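Local coordinates for protein iron Super-Oxide Dismutase (Plasmodium knowlesi, PDB 2AWP) that probably destroys superoxide radicals by converting them, at an iron centre, into hydrogen peroxide and molecular oxygen, at residues Lys94-Glu99 with Asn130-Val135; Trp125-Asn130 with Val135-His140. All blocks are in the same frame, centred on the assembly; numbering follows the deposited sequence.

Contact 1. Residues Lys94-Glu99 with Asn130-Val135; sequences KEKIQE and NNNKLV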
ATOM      1  N   LYS A  94     -22.110  -8.928 -20.813  1.00 13.80           N
ATOM      2  CA  LYS A  94     -23.389  -8.835 -20.120  1.00 13.42           C
ATOM      3  C   LYS A  94     -23.996 -10.237 -19.855  1.00 13.38           C
ATOM      4  O   LYS A  94     -24.467 -10.536 -18.752  1.00 13.20           O
ATOM      5  CB  LYS A  94     -24.345  -8.044 -20.998  1.00 13.86           C
ATOM      6  CG  LYS A  94     -25.749  -7.926 -20.475  1.00 13.74           C
ATOM      7  CD  LYS A  94     -26.583  -7.210 -21.531  1.00 14.93           C
ATOM      8  CE  LYS A  94     -27.737  -6.488 -20.913  1.00 16.46           C
ATOM      9  NZ  LYS A  94     -27.336  -5.461 -19.877  1.00 21.70           N
ATOM     10  N   GLU A  95     -24.026 -11.057 -20.892  1.00 13.70           N
ATOM     11  CA  GLU A  95     -24.631 -12.383 -20.806  1.00 15.20           C
ATOM     12  C   GLU A  95     -23.791 -13.314 -19.929  1.00 13.40           C
ATOM     13  O   GLU A  95     -24.330 -14.059 -19.135  1.00 13.95           O
ATOM     14  CB  GLU A  95     -24.878 -12.958 -22.202  1.00 16.35           C
ATOM     15  CG  GLU A  95     -25.836 -12.114 -23.070  1.00 23.89           C
ATOM     16  CD  GLU A  95     -25.538 -12.232 -24.576  1.00 31.55           C
ATOM     17  OE1 GLU A  95     -25.539 -13.377 -25.102  1.00 36.09           O
ATOM     18  OE2 GLU A  95     -25.283 -11.187 -25.235  1.00 36.42           O
ATOM     19  N   LYS A  96     -22.467 -13.224 -20.035  1.00 13.58           N
ATOM     20  CA  LYS A  96     -21.533 -14.006 -19.217  1.00 12.14           C
ATOM     21  C   LYS A  96     -21.657 -13.669 -17.727  1.00 12.23           C
ATOM     22  O   LYS A  96     -21.613 -14.572 -16.863  1.00 11.20           O
ATOM     23  CB  LYS A  96     -20.075 -13.787 -19.684  1.00 12.97           C
ATOM     24  CG  LYS A  96     -19.059 -14.772 -19.078  1.00 11.25           C
ATOM     25  CD  LYS A  96     -19.130 -16.144 -19.696  1.00 12.52           C
ATOM     26  CE  LYS A  96     -18.170 -17.094 -18.993  1.00 15.44           C
ATOM     27  NZ  LYS A  96     -18.462 -18.504 -19.298  1.00 15.83           N
ATOM     28  N   ILE A  97     -21.798 -12.380 -17.420  1.00 11.01           N
ATOM     29  CA  ILE A  97     -22.044 -11.961 -16.044  1.00 10.97           C
ATOM     30  C   ILE A  97     -23.390 -12.493 -15.507  1.00 11.20           C
ATOM     31  O   ILE A  97     -23.499 -12.969 -14.354  1.00 10.88           O
ATOM     32  CB  ILE A  97     -21.953 -10.381 -15.893  1.00 11.42           C
ATOM     33  CG1 ILE A  97     -20.469  -9.953 -15.916  1.00 10.16           C
ATOM     34  CG2 ILE A  97     -22.646  -9.941 -14.608  1.00  9.12           C
ATOM     35  CD1 ILE A  97     -20.182  -8.441 -16.091  1.00 10.94           C
ATOM     36  N   GLN A  98     -24.428 -12.397 -16.334  1.00 12.00           N
ATOM     37  CA  GLN A  98     -25.722 -13.014 -15.972  1.00 12.63           C
ATOM     38  C   GLN A  98     -25.523 -14.491 -15.600  1.00 11.56           C
ATOM     39  O   GLN A  98     -26.036 -14.953 -14.588  1.00 11.42           O
ATOM     40  CB  GLN A  98     -26.755 -12.880 -17.114  1.00 12.48           C
ATOM     41  CG  GLN A  98     -27.224 -11.450 -17.365  1.00 12.92           C
ATOM     42  CD  GLN A  98     -27.832 -11.248 -18.742  1.00 13.19           C
ATOM     43  OE1 GLN A  98     -27.840 -12.168 -19.578  1.00 14.77           O
ATOM     44  NE2 GLN A  98     -28.347 -10.033 -18.991  1.00 10.79           N
ATOM     45  N   GLU A  99     -24.781 -15.233 -16.420  1.00 12.50           N
ATOM     46  CA  GLU A  99     -24.622 -16.664 -16.217  1.00 12.51           C
ATOM     47  C   GLU A  99     -23.881 -16.983 -14.936  1.00 13.13           C
ATOM     48  O   GLU A  99     -24.256 -17.900 -14.184  1.00 12.86           O
ATOM     49  CB  GLU A  99     -23.871 -17.282 -17.401  1.00 13.41           C
ATOM     50  CG  GLU A  99     -24.677 -17.326 -18.664  1.00 15.91           C
ATOM     51  CD  GLU A  99     -23.851 -17.774 -19.862  1.00 21.19           C
ATOM     52  OE1 GLU A  99     -22.753 -18.339 -19.644  1.00 24.23           O
ATOM     53  OE2 GLU A  99     -24.292 -17.555 -21.013  1.00 22.41           O
ATOM     54  N   ASN A 130      -9.863 -20.934 -14.845  1.00 11.00           N
ATOM     55  CA  ASN A 130      -9.389 -22.071 -15.645  1.00 11.63           C
ATOM     56  C   ASN A 130     -10.503 -23.124 -15.889  1.00 12.03           C
ATOM     57  O   ASN A 130     -10.266 -24.154 -16.534  1.00 11.99           O
ATOM     58  CB  ASN A 130      -8.135 -22.664 -15.007  1.00 11.22           C
ATOM     59  CG  ASN A 130      -7.004 -21.644 -14.896  1.00 12.74           C
ATOM     60  OD1 ASN A 130      -6.788 -20.833 -15.810  1.00  8.88           O
ATOM     61  ND2 ASN A 130      -6.284 -21.676 -13.768  1.00 11.86           N
ATOM     62  N   ASN A 131     -11.713 -22.817 -15.402  1.00 11.60           N
ATOM     63  CA  ASN A 131     -12.933 -23.592 -15.681  1.00 11.08           C
ATOM     64  C   ASN A 131     -13.937 -22.800 -16.561  1.00 11.18           C
ATOM     65  O   ASN A 131     -15.132 -23.107 -16.582  1.00 10.72           O
ATOM     66  CB  ASN A 131     -13.511 -24.105 -14.336  1.00 11.03           C
ATOM     67  CG  ASN A 131     -14.824 -24.897 -14.466  1.00 11.89           C
ATOM     68  OD1 ASN A 131     -15.778 -24.623 -13.735  1.00 11.19           O
ATOM     69  ND2 ASN A 131     -14.867 -25.886 -15.357  1.00  9.82           N
ATOM     70  N   ASN A 132     -13.449 -21.777 -17.274  1.00 10.80           N
ATOM     71  CA  ASN A 132     -14.280 -20.993 -18.211  1.00 12.51           C
ATOM     72  C   ASN A 132     -15.384 -20.203 -17.489  1.00 11.60           C
ATOM     73  O   ASN A 132     -16.385 -19.890 -18.097  1.00 10.92           O
ATOM     74  CB  ASN A 132     -14.926 -21.931 -19.274  1.00 12.97           C
ATOM     75  CG  ASN A 132     -15.117 -21.257 -20.639  1.00 19.84           C
ATOM     76  OD1 ASN A 132     -16.234 -21.243 -21.204  1.00 22.66           O
ATOM     77  ND2 ASN A 132     -14.030 -20.702 -21.179  1.00 20.63           N
ATOM     78  N   LYS A 133     -15.229 -19.951 -16.183  1.00 11.11           N
ATOM     79  CA  LYS A 133     -16.224 -19.179 -15.419  1.00 10.25           C
ATOM     80  C   LYS A 133     -15.653 -17.837 -14.980  1.00 10.13           C
ATOM     81  O   LYS A 133     -14.516 -17.780 -14.484  1.00  9.17           O
ATOM     82  CB  LYS A 133     -16.669 -19.913 -14.147  1.00 10.77           C
ATOM     83  CG  LYS A 133     -17.304 -21.296 -14.338  1.00 13.07           C
ATOM     84  CD  LYS A 133     -18.472 -21.291 -15.271  1.00 14.23           C
ATOM     85  CE  LYS A 133     -19.351 -22.535 -15.013  1.00 18.08           C
ATOM     86  NZ  LYS A 133     -20.429 -22.595 -16.008  1.00 20.26           N
ATOM     87  N   LEU A 134     -16.463 -16.778 -15.077  1.00 10.22           N
ATOM     88  CA  LEU A 134     -16.078 -15.475 -14.495  1.00 10.81           C
ATOM     89  C   LEU A 134     -16.079 -15.536 -12.978  1.00 10.38           C
ATOM     90  O   LEU A 134     -17.046 -15.950 -12.357  1.00 10.39           O
ATOM     91  CB  LEU A 134     -17.009 -14.329 -14.937  1.00  9.75           C
ATOM     92  CG  LEU A 134     -16.977 -13.888 -16.402  1.00 11.69           C
ATOM     93  CD1 LEU A 134     -17.955 -12.710 -16.624  1.00 10.93           C
ATOM     94  CD2 LEU A 134     -15.579 -13.533 -16.862  1.00  8.15           C
ATOM     95  N   VAL A 135     -14.986 -15.089 -12.379  1.00 10.87           N
ATOM     96  CA  VAL A 135     -14.940 -14.950 -10.946  1.00  9.41           C
ATOM     97  C   VAL A 135     -14.248 -13.624 -10.576  1.00 10.29           C
ATOM     98  O   VAL A 135     -13.600 -12.981 -11.419  1.00 10.45           O
ATOM     99  CB  VAL A 135     -14.233 -16.163 -10.285  1.00  9.95           C
ATOM    100  CG1 VAL A 135     -14.991 -17.516 -10.612  1.00  7.66           C
ATOM    101  CG2 VAL A 135     -12.749 -16.226 -10.670  1.00  8.21           C
TER
HETATM  102  O   HOH W   1     -18.759 -19.065 -22.255  1.00 21.30           O

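Contact 2. Residues Trp125-Asn130 with Val135-His140; sequences WLVLNN and VILQTH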
ATOM      1  N   TRP A 125      -9.814  -8.030  -9.411  1.00  9.58           N
ATOM      2  CA  TRP A 125      -9.885  -8.493 -10.798  1.00  9.67           C
ATOM      3  C   TRP A 125     -11.228  -9.167 -11.113  1.00  9.99           C
ATOM      4  O   TRP A 125     -11.806  -9.837 -10.266  1.00  8.82           O
ATOM      5  CB  TRP A 125      -8.771  -9.509 -11.089  1.00  9.96           C
ATOM      6  CG  TRP A 125      -7.413  -9.015 -10.808  1.00  7.92           C
ATOM      7  CD1 TRP A 125      -6.757  -9.061  -9.607  1.00  7.66           C
ATOM      8  CD2 TRP A 125      -6.525  -8.383 -11.734  1.00  9.61           C
ATOM      9  NE1 TRP A 125      -5.526  -8.507  -9.732  1.00  8.02           N
ATOM     10  CE2 TRP A 125      -5.346  -8.082 -11.027  1.00  8.17           C
ATOM     11  CE3 TRP A 125      -6.600  -8.070 -13.104  1.00  9.31           C
ATOM     12  CZ2 TRP A 125      -4.237  -7.465 -11.631  1.00  8.11           C
ATOM     13  CZ3 TRP A 125      -5.487  -7.432 -13.713  1.00  9.21           C
ATOM     14  CH2 TRP A 125      -4.326  -7.147 -12.971  1.00  9.51           C
ATOM     15  N   LEU A 126     -11.716  -8.952 -12.339  1.00 10.15           N
ATOM     16  CA  LEU A 126     -12.664  -9.866 -12.929  1.00 10.60           C
ATOM     17  C   LEU A 126     -11.815 -10.736 -13.834  1.00 10.99           C
ATOM     18  O   LEU A 126     -11.026 -10.211 -14.636  1.00  9.70           O
ATOM     19  CB  LEU A 126     -13.750  -9.144 -13.741  1.00 11.23           C
ATOM     20  CG  LEU A 126     -14.718 -10.081 -14.479  1.00 11.41           C
ATOM     21  CD1 LEU A 126     -15.523 -10.931 -13.499  1.00  5.53           C
ATOM     22  CD2 LEU A 126     -15.621  -9.237 -15.402  1.00 11.70           C
ATOM     23  N   VAL A 127     -11.953 -12.057 -13.681  1.00 10.74           N
ATOM     24  CA  VAL A 127     -11.140 -13.000 -14.466  1.00 11.96           C
ATOM     25  C   VAL A 127     -12.009 -14.127 -15.019  1.00 11.82           C
ATOM     26  O   VAL A 127     -13.022 -14.480 -14.425  1.00 11.52           O
ATOM     27  CB  VAL A 127      -9.906 -13.612 -13.690  1.00 13.03           C
ATOM     28  CG1 VAL A 127      -9.239 -12.597 -12.721  1.00 12.25           C
ATOM     29  CG2 VAL A 127     -10.269 -14.874 -12.957  1.00 13.09           C
ATOM     30  N   LEU A 128     -11.619 -14.648 -16.178  1.00 11.39           N
ATOM     31  CA  LEU A 128     -12.153 -15.920 -16.625  1.00 10.92           C
ATOM     32  C   LEU A 128     -11.236 -16.988 -16.052  1.00 10.37           C
ATOM     33  O   LEU A 128     -10.090 -17.095 -16.441  1.00  8.35           O
ATOM     34  CB  LEU A 128     -12.195 -16.005 -18.152  1.00 10.48           C
ATOM     35  CG  LEU A 128     -12.940 -17.216 -18.736  1.00 13.08           C
ATOM     36  CD1 LEU A 128     -14.468 -17.057 -18.567  1.00  8.78           C
ATOM     37  CD2 LEU A 128     -12.534 -17.470 -20.230  1.00 10.33           C
ATOM     38  N   ASN A 129     -11.771 -17.784 -15.134  1.00 10.74           N
ATOM     39  CA  ASN A 129     -10.959 -18.795 -14.471  1.00 10.16           C
ATOM     40  C   ASN A 129     -10.634 -19.998 -15.378  1.00 10.82           C
ATOM     41  O   ASN A 129     -11.046 -20.065 -16.547  1.00  9.53           O
ATOM     42  CB  ASN A 129     -11.558 -19.169 -13.100  1.00  9.84           C
ATOM     43  CG  ASN A 129     -12.758 -20.123 -13.187  1.00  8.72           C
ATOM     44  OD1 ASN A 129     -13.075 -20.684 -14.242  1.00 10.52           O
ATOM     45  ND2 ASN A 129     -13.455 -20.279 -12.067  1.00  6.99           N
ATOM     46  N   ASN A 130      -9.863 -20.934 -14.845  1.00 11.00           N
ATOM     47  CA  ASN A 130      -9.389 -22.071 -15.645  1.00 11.63           C
ATOM     48  C   ASN A 130     -10.503 -23.124 -15.889  1.00 12.03           C
ATOM     49  O   ASN A 130     -10.266 -24.154 -16.534  1.00 11.99           O
ATOM     50  CB  ASN A 130      -8.135 -22.664 -15.007  1.00 11.22           C
ATOM     51  CG  ASN A 130      -7.004 -21.644 -14.896  1.00 12.74           C
ATOM     52  OD1 ASN A 130      -6.788 -20.833 -15.810  1.00  8.88           O
ATOM     53  ND2 ASN A 130      -6.284 -21.676 -13.768  1.00 11.86           N
ATOM     54  N   VAL A 135     -14.986 -15.089 -12.379  1.00 10.87           N
ATOM     55  CA  VAL A 135     -14.940 -14.950 -10.946  1.00  9.41           C
ATOM     56  C   VAL A 135     -14.248 -13.624 -10.576  1.00 10.29           C
ATOM     57  O   VAL A 135     -13.600 -12.981 -11.419  1.00 10.45           O
ATOM     58  CB  VAL A 135     -14.233 -16.163 -10.285  1.00  9.95           C
ATOM     59  CG1 VAL A 135     -14.991 -17.516 -10.612  1.00  7.66           C
ATOM     60  CG2 VAL A 135     -12.749 -16.226 -10.670  1.00  8.21           C
ATOM     61  N   ILE A 136     -14.363 -13.250  -9.312  1.00 10.22           N
ATOM     62  CA  ILE A 136     -13.671 -12.097  -8.767  1.00 10.71           C
ATOM     63  C   ILE A 136     -12.485 -12.592  -7.949  1.00 10.98           C
ATOM     64  O   ILE A 136     -12.631 -13.494  -7.136  1.00 11.02           O
ATOM     65  CB  ILE A 136     -14.593 -11.252  -7.840  1.00 10.42           C
ATOM     66  CG1 ILE A 136     -15.726 -10.614  -8.624  1.00 10.28           C
ATOM     67  CG2 ILE A 136     -13.794 -10.177  -7.120  1.00  9.25           C
ATOM     68  CD1 ILE A 136     -16.929 -10.232  -7.720  1.00  8.97           C
ATOM     69  N   LEU A 137     -11.321 -11.993  -8.182  1.00 10.12           N
ATOM     70  CA  LEU A 137     -10.108 -12.320  -7.449  1.00  9.83           C
ATOM     71  C   LEU A 137      -9.478 -11.025  -6.962  1.00  9.04           C
ATOM     72  O   LEU A 137      -9.740  -9.960  -7.509  1.00  8.85           O
ATOM     73  CB  LEU A 137      -9.085 -13.036  -8.366  1.00 10.15           C
ATOM     74  CG  LEU A 137      -9.429 -14.431  -8.935  1.00 11.11           C
ATOM     75  CD1 LEU A 137      -8.257 -14.935  -9.790  1.00 10.02           C
ATOM     76  CD2 LEU A 137      -9.779 -15.450  -7.829  1.00 10.03           C
ATOM     77  N   GLN A 138      -8.646 -11.118  -5.936  1.00  8.31           N
ATOM     78  CA  GLN A 138      -7.866  -9.978  -5.519  1.00  9.39           C
ATOM     79  C   GLN A 138      -6.414 -10.392  -5.464  1.00  9.62           C
ATOM     80  O   GLN A 138      -6.117 -11.559  -5.192  1.00  9.74           O
ATOM     81  CB  GLN A 138      -8.337  -9.476  -4.148  1.00  8.91           C
ATOM     82  CG  GLN A 138      -8.251 -10.474  -3.035  1.00  9.88           C
ATOM     83  CD  GLN A 138      -8.963  -9.989  -1.818  1.00 12.84           C
ATOM     84  OE1 GLN A 138      -8.673  -8.907  -1.311  1.00 11.41           O
ATOM     85  NE2 GLN A 138      -9.926 -10.776  -1.340  1.00 14.62           N
ATOM     86  N   THR A 139      -5.516  -9.452  -5.734  1.00  8.97           N
ATOM     87  CA  THR A 139      -4.085  -9.737  -5.583  1.00  9.66           C
ATOM     88  C   THR A 139      -3.423  -8.643  -4.806  1.00  9.54           C
ATOM     89  O   THR A 139      -3.953  -7.527  -4.700  1.00  9.56           O
ATOM     90  CB  THR A 139      -3.352  -9.870  -6.945  1.00  9.10           C
ATOM     91  OG1 THR A 139      -3.530  -8.657  -7.696  1.00  8.92           O
ATOM     92  CG2 THR A 139      -3.927 -11.027  -7.732  1.00  8.92           C
ATOM     93  N   HIS A 140      -2.246  -8.963  -4.281  1.00  9.70           N
ATOM     94  CA  HIS A 140      -1.556  -8.083  -3.365  1.00  9.58           C
ATOM     95  C   HIS A 140      -0.349  -7.449  -4.027  1.00  9.55           C
ATOM     96  O   HIS A 140       0.384  -8.124  -4.763  1.00  9.20           O
ATOM     97  CB  HIS A 140      -1.115  -8.870  -2.135  1.00 10.31           C
ATOM     98  CG  HIS A 140      -0.885  -8.010  -0.918  1.00 11.35           C
ATOM     99  ND1 HIS A 140      -1.841  -7.154  -0.417  1.00 10.22           N
ATOM    100  CD2 HIS A 140       0.191  -7.893  -0.101  1.00 10.30           C
ATOM    101  CE1 HIS A 140      -1.363  -6.546   0.654  1.00 10.50           C
ATOM    102  NE2 HIS A 140      -0.138  -6.979   0.868  1.00 10.45           N
TER

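Contact 1. Residues Lys94-Glu99 with Asn130-Val135
Ile97 of a helical turn and Leu134 at the start of a strand bring the two backbones to their nearest point, their CA atoms 7.1 Å apart. At that spacing the backbones do not meet, and side chains, one of them reaching a backbone carbonyl, bridge the gap. Lys96 reaches furthest: CG lies anti to its backbone N (chi1 -168°), a bend at chi2 follows, and the rest of the chain runs extended to the loop. There Lys96 NZ donates to the backbone O of Asn132 at 2.8 Å, approaching nearly in line with the C=O bond (165° at the oxygen). A water accepts from Lys96 NZ at 3.0 Å and gives a weak bond to Asn132 OD1. The helix is 92-101 of the C-terminal domain of the iron/manganese superoxide dismutases, and the loop is the turn of the beta hairpin 122-140. Asn132 has positive phi (66°), which asparagine tolerates better than most residues. Nearer the helix, the lysine's methylenes serve as apolar surface: Leu134 CD1 presses on Lys96 CG at 3.4 Å, a tight fit, and meets Ile97 CG1 at 3.8 Å. A long lysine therefore suits this border, apolar along its base and charged at its tip. Asp100 accepts from Leu134 N and makes a weak, long ion pair with Lys96.

Contact 2. Residues Trp125-Asn130 with Val135-His140
Val127 and Val135 form a hydrogen-bonded antiparallel pair in which each N-H meets the other residue's carbonyl O: Val127 N to Val135 O and Val135 N to Val127 O are both 2.9 Å. Trp125 and Leu137 repeat the pattern, with Trp125 N to Leu137 O at 2.7 Å and Leu137 N to Trp125 O at 3.0 Å. Between them Leu126 and Ile136 form a non-hydrogen-bonded pair, where Ile136 CA makes a CA-H...O contact with Trp125 O. The backbone of Leu126 is hydrogen-bonded instead to Ile154 and Leu155 of strand 151-158, on the other side of the central strand.

Beyond the Trp125-Leu137 pair the indole carries on the bonding: Trp125 NE1 donates to Thr139 OG1 at 2.9 Å, 167° at the hydrogen, with the oxygen only 8° out of the ring plane. Thr139 holds OG1 between its backbone N and carbonyl carbon (chi1 58°), which sets the hydroxyl at the indole edge; the same hydroxyl is also hydrogen-bonded to Gly143 O. Tryptophan fits because one residue supplies a broad apolar ring and a single N-H. Asn129 OD1 accepts from Asn131 N and Lys133 N, tying up the turn, while its ND2 rests against Val135 CG1.

On the face of Trp125 and Val127, beta-branched Val127 packs CG2 on Val135 CG2 at 3.6 Å and on Leu137 CD1. Pro145 of helix 145-148 packs on Trp125 and Val127, and the Trp125 side chain lies about 8 Å from that of Asp158, a probable iron ligand. Leu126 and Ile136 face helices 92-101 and 104-117; strand 151-158 flanks 122-129 on its other edge.

How the contacts relate
Both contacts use strand 134-140, with Val135 and Asn130 common to the two, and their centres lie 11 Å apart. Contact 2 joins the hairpin strands by paired backbone hydrogen bonds and one indole-hydroxyl bond, and sits deeper, near the probable iron site. Contact 1 lies farther from the centre of the chain and sets the hairpin's turn and first strand residue against helix 92-101, relying on a few side chains and one lysine hydrogen bond across its segments, with Asp100 adding a bond to Leu134 N. The two meet in an apolar patch: Leu134 CB packs against Leu126 CD1 at 4.0 Å, and Lys96 CE touches Leu128 CD1 at 3.7 Å. Through Lys96 the helix leans on Leu128 of one strand and Leu134 of the other.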